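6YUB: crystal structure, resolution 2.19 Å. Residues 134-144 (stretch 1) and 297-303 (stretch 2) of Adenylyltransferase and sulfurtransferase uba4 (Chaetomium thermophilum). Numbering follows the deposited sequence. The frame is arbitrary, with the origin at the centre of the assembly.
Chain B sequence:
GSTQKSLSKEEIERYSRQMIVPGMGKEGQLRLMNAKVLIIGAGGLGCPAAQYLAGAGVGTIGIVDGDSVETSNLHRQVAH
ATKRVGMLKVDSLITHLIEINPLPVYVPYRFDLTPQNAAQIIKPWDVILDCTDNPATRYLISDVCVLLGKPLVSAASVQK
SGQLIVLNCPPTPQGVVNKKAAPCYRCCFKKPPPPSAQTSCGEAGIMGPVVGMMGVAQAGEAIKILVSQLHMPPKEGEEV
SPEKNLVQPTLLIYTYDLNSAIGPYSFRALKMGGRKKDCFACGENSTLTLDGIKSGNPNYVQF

Stretch 1 134-144: NPATRYLISDV
Stretch 2 297-303: NPNYVQF

The chain's final residues, with no regular helix or strand, lie against the start of a helix more than 150 residues earlier, and one tyrosine, Tyr300, makes the largest single contribution, 113 Å². Its ring lies along the helix and its hydroxyl ends at a buried aspartate. Tyr300 OH donates a hydrogen bond to Asp143 OD2 at 2.7 Å. This is the only hydrogen bond between the two stretches, which together bury 393 Å².

Stretch 1 is helical from Pro135 to Val144, and the helix continues beyond it. Asn134 is the N-cap, with phi/psi -120/117 and chi1 t at -177°. Its OD1 accepts from Ala136 N at 2.9 Å and from Thr137 N at 3.5 Å; both bonds are weak. Helical phi values run from -53° to -66° and psi from -34° to -52°. The i to i+4 ladder begins with Arg138 N to Asn134 O at 3.0 Å and reaches Val144 N to Leu140 O, also 3.0 Å. Its Tyr139 N to Pro135 O bond is weak, at 3.4 Å.

Stretch 2 is extended for much of its length. The peptide bond before Pro298 is cis. Phi/psi are -76/173 at Pro298, -103/125 at Asn299, -91/85 at Tyr300, -71/139 at Val301 and -59/123 at Gln302. A weak bond joins Val301 N to Asn299 O at 3.2 Å. The register is set by Ala136 and Tyr300, whose CA atoms are 5.6 Å apart. The backbone of stretch 2 runs opposite to the helix, from Pro298 near Asp143 to Phe303 beside Pro135 and Ala136. The Tyr300 side chain reaches back to Asp143.

Tyr300 has chi1 m at -62° and chi2 -87°. Leu140 covers one face of its ring: Leu140 CB is 3.9 Å from the ring centroid, 13° off the normal. Leu140 CD1 also packs 3.7 Å from Tyr300 CE2. Leu140 is t at chi1 (171°) and p at chi2 (58°). Tyr139 CB lies 4.1 Å from Tyr300 CD1. Asp143 has chi1 m at -69° and chi2 -9°. This places OD2 at the edge of the tyrosine ring, near its plane, where the phenol oxygen can reach it. Both Asp143 carboxylate oxygens also have hydrogen-bond partners elsewhere in the structure.

The CA-to-CB bond of Ala136 points toward stretch 2, and the backbone passes close by. Ala136 CB is 3.6 Å from Val301 O. Val301 and Gln302 point their CA-to-CB bonds away from the helix, and Gln302 is not modelled beyond CB.

The CA-to-CB bond of Phe303 points toward the helix, with chi1 m at -58° and chi2 -67°. Its ring edge meets the first turn, with Phe303 CD2 3.6 Å from Ala136 N and 3.9 Å from Ala136 CB. Phe303 CB packs 4.0 Å from Pro135 CG. Tyr139, chi1 m at -77° and chi2 -84°, meets Phe303 obliquely: ring centroids are 5.7 Å apart and planes at 61°. Val301, Gln302 and Phe303 are poorly ordered, so their positions are less certain.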

# COMPACT_ATOMS: atom_id res chain seq x y z
N ASN B 134 -8.47 12.03 -12.77
CA ASN B 134 -9.52 12.27 -13.76
C ASN B 134 -9.24 11.42 -15.00
O ASN B 134 -8.21 11.63 -15.66
CB ASN B 134 -9.58 13.76 -14.13
CG ASN B 134 -10.71 14.08 -15.11
OD1 ASN B 134 -11.06 13.27 -15.96
ND2 ASN B 134 -11.27 15.28 -14.98
N PRO B 135 -10.11 10.48 -15.35
CA PRO B 135 -9.79 9.61 -16.50
C PRO B 135 -9.56 10.36 -17.80
O PRO B 135 -8.62 10.03 -18.54
CB PRO B 135 -11.01 8.67 -16.60
CG PRO B 135 -12.06 9.27 -15.71
CD PRO B 135 -11.35 10.07 -14.66
N ALA B 136 -10.38 11.37 -18.11
CA ALA B 136 -10.19 12.12 -19.35
C ALA B 136 -8.84 12.81 -19.37
O ALA B 136 -8.10 12.75 -20.36
CB ALA B 136 -11.32 13.14 -19.52
N THR B 137 -8.49 13.50 -18.27
CA THR B 137 -7.21 14.19 -18.21
C THR B 137 -6.04 13.21 -18.33
O THR B 137 -5.00 13.55 -18.91
CB THR B 137 -7.10 14.98 -16.91
OG1 THR B 137 -8.36 15.59 -16.61
CG2 THR B 137 -6.04 16.06 -17.02
N ARG B 138 -6.20 11.99 -17.81
CA ARG B 138 -5.15 10.99 -17.93
C ARG B 138 -4.77 10.76 -19.39
O ARG B 138 -3.58 10.69 -19.73
CB ARG B 138 -5.59 9.68 -17.28
CG ARG B 138 -5.26 9.60 -15.79
CD ARG B 138 -5.10 8.16 -15.32
NE ARG B 138 -6.37 7.46 -15.18
CZ ARG B 138 -7.27 7.72 -14.23
NH1 ARG B 138 -7.04 8.67 -13.34
NH2 ARG B 138 -8.40 7.02 -14.18
N TYR B 139 -5.77 10.62 -20.26
CA TYR B 139 -5.49 10.42 -21.68
C TYR B 139 -4.82 11.64 -22.28
O TYR B 139 -3.91 11.52 -23.11
CB TYR B 139 -6.77 10.07 -22.43
CG TYR B 139 -7.23 8.64 -22.21
CD1 TYR B 139 -6.71 7.61 -22.98
CD2 TYR B 139 -8.17 8.33 -21.25
CE1 TYR B 139 -7.12 6.29 -22.79
CE2 TYR B 139 -8.59 7.02 -21.05
CZ TYR B 139 -8.06 6.01 -21.82
OH TYR B 139 -8.47 4.71 -21.63
N LEU B 140 -5.24 12.84 -21.87
CA LEU B 140 -4.62 14.06 -22.37
C LEU B 140 -3.15 14.12 -21.99
O LEU B 140 -2.29 14.43 -22.82
CB LEU B 140 -5.37 15.28 -21.84
CG LEU B 140 -4.70 16.63 -22.10
CD1 LEU B 140 -4.50 16.84 -23.60
CD2 LEU B 140 -5.52 17.77 -21.50
N ILE B 141 -2.84 13.84 -20.72
CA ILE B 141 -1.46 13.92 -20.26
C ILE B 141 -0.60 12.87 -20.96
O ILE B 141 0.50 13.17 -21.43
CB ILE B 141 -1.41 13.78 -18.73
CG1 ILE B 141 -2.08 14.99 -18.07
CG2 ILE B 141 0.03 13.66 -18.25
CD1 ILE B 141 -2.50 14.76 -16.62
N SER B 142 -1.10 11.64 -21.06
CA SER B 142 -0.37 10.61 -21.80
C SER B 142 -0.06 11.07 -23.22
O SER B 142 1.09 11.01 -23.67
CB SER B 142 -1.18 9.31 -21.81
OG SER B 142 -0.38 8.22 -22.22
N ASP B 143 -1.08 11.53 -23.95
CA ASP B 143 -0.87 11.99 -25.31
C ASP B 143 0.23 13.04 -25.38
O ASP B 143 1.18 12.92 -26.17
CB ASP B 143 -2.19 12.54 -25.87
CG ASP B 143 -3.22 11.45 -26.11
OD1 ASP B 143 -2.86 10.26 -26.00
OD2 ASP B 143 -4.39 11.79 -26.41
N VAL B 144 0.14 14.07 -24.53
CA VAL B 144 1.12 15.16 -24.58
C VAL B 144 2.51 14.65 -24.21
O VAL B 144 3.51 15.05 -24.81
CB VAL B 144 0.67 16.31 -23.65
CG1 VAL B 144 1.76 17.35 -23.51
CG2 VAL B 144 -0.62 16.93 -24.18
N ASN B 297 -9.14 18.16 -31.36
CA ASN B 297 -9.03 16.88 -32.07
C ASN B 297 -7.80 16.13 -31.59
O ASN B 297 -6.67 16.49 -31.96
CB ASN B 297 -8.95 17.10 -33.58
CG ASN B 297 -8.85 15.80 -34.36
OD1 ASN B 297 -9.40 14.78 -33.96
ND2 ASN B 297 -8.13 15.84 -35.47
N PRO B 298 -7.94 15.06 -30.78
CA PRO B 298 -9.20 14.44 -30.37
C PRO B 298 -9.94 15.22 -29.29
O PRO B 298 -9.43 16.21 -28.77
CB PRO B 298 -8.75 13.08 -29.83
CG PRO B 298 -7.38 13.34 -29.29
CD PRO B 298 -6.77 14.38 -30.20
N ASN B 299 -11.15 14.77 -28.98
CA ASN B 299 -11.97 15.37 -27.93
C ASN B 299 -11.92 14.47 -26.70
O ASN B 299 -12.21 13.28 -26.78
CB ASN B 299 -13.42 15.55 -28.40
CG ASN B 299 -14.15 16.62 -27.61
OD1 ASN B 299 -13.91 17.81 -27.79
ND2 ASN B 299 -15.06 16.19 -26.74
N TYR B 300 -11.53 15.05 -25.56
CA TYR B 300 -11.38 14.29 -24.32
C TYR B 300 -12.71 14.34 -23.57
O TYR B 300 -12.93 15.19 -22.70
CB TYR B 300 -10.22 14.84 -23.50
CG TYR B 300 -8.91 14.72 -24.24
CD1 TYR B 300 -8.15 13.56 -24.16
CD2 TYR B 300 -8.43 15.75 -25.05
CE1 TYR B 300 -6.96 13.43 -24.84
CE2 TYR B 300 -7.24 15.64 -25.73
CZ TYR B 300 -6.50 14.47 -25.63
OH TYR B 300 -5.31 14.35 -26.31
N VAL B 301 -13.60 13.42 -23.92
CA VAL B 301 -14.93 13.38 -23.34
C VAL B 301 -14.85 12.92 -21.89
O VAL B 301 -14.09 12.00 -21.55
CB VAL B 301 -15.85 12.46 -24.16
CG1 VAL B 301 -15.19 11.10 -24.39
CG2 VAL B 301 -17.20 12.28 -23.47
N GLN B 302 -15.64 13.55 -21.02
CA GLN B 302 -15.70 13.15 -19.62
C GLN B 302 -16.15 11.70 -19.52
O GLN B 302 -17.23 11.34 -20.01
CB GLN B 302 -16.65 14.07 -18.86
N PHE B 303 -15.33 10.87 -18.88
CA PHE B 303 -15.62 9.45 -18.78
C PHE B 303 -16.25 9.12 -17.43
O PHE B 303 -16.87 8.06 -17.27
CB PHE B 303 -14.34 8.63 -18.97
CG PHE B 303 -13.66 8.88 -20.29
CD1 PHE B 303 -14.27 8.49 -21.47
CD2 PHE B 303 -12.42 9.48 -20.34
CE1 PHE B 303 -13.65 8.71 -22.69
CE2 PHE B 303 -11.79 9.71 -21.56
CZ PHE B 303 -12.41 9.32 -22.73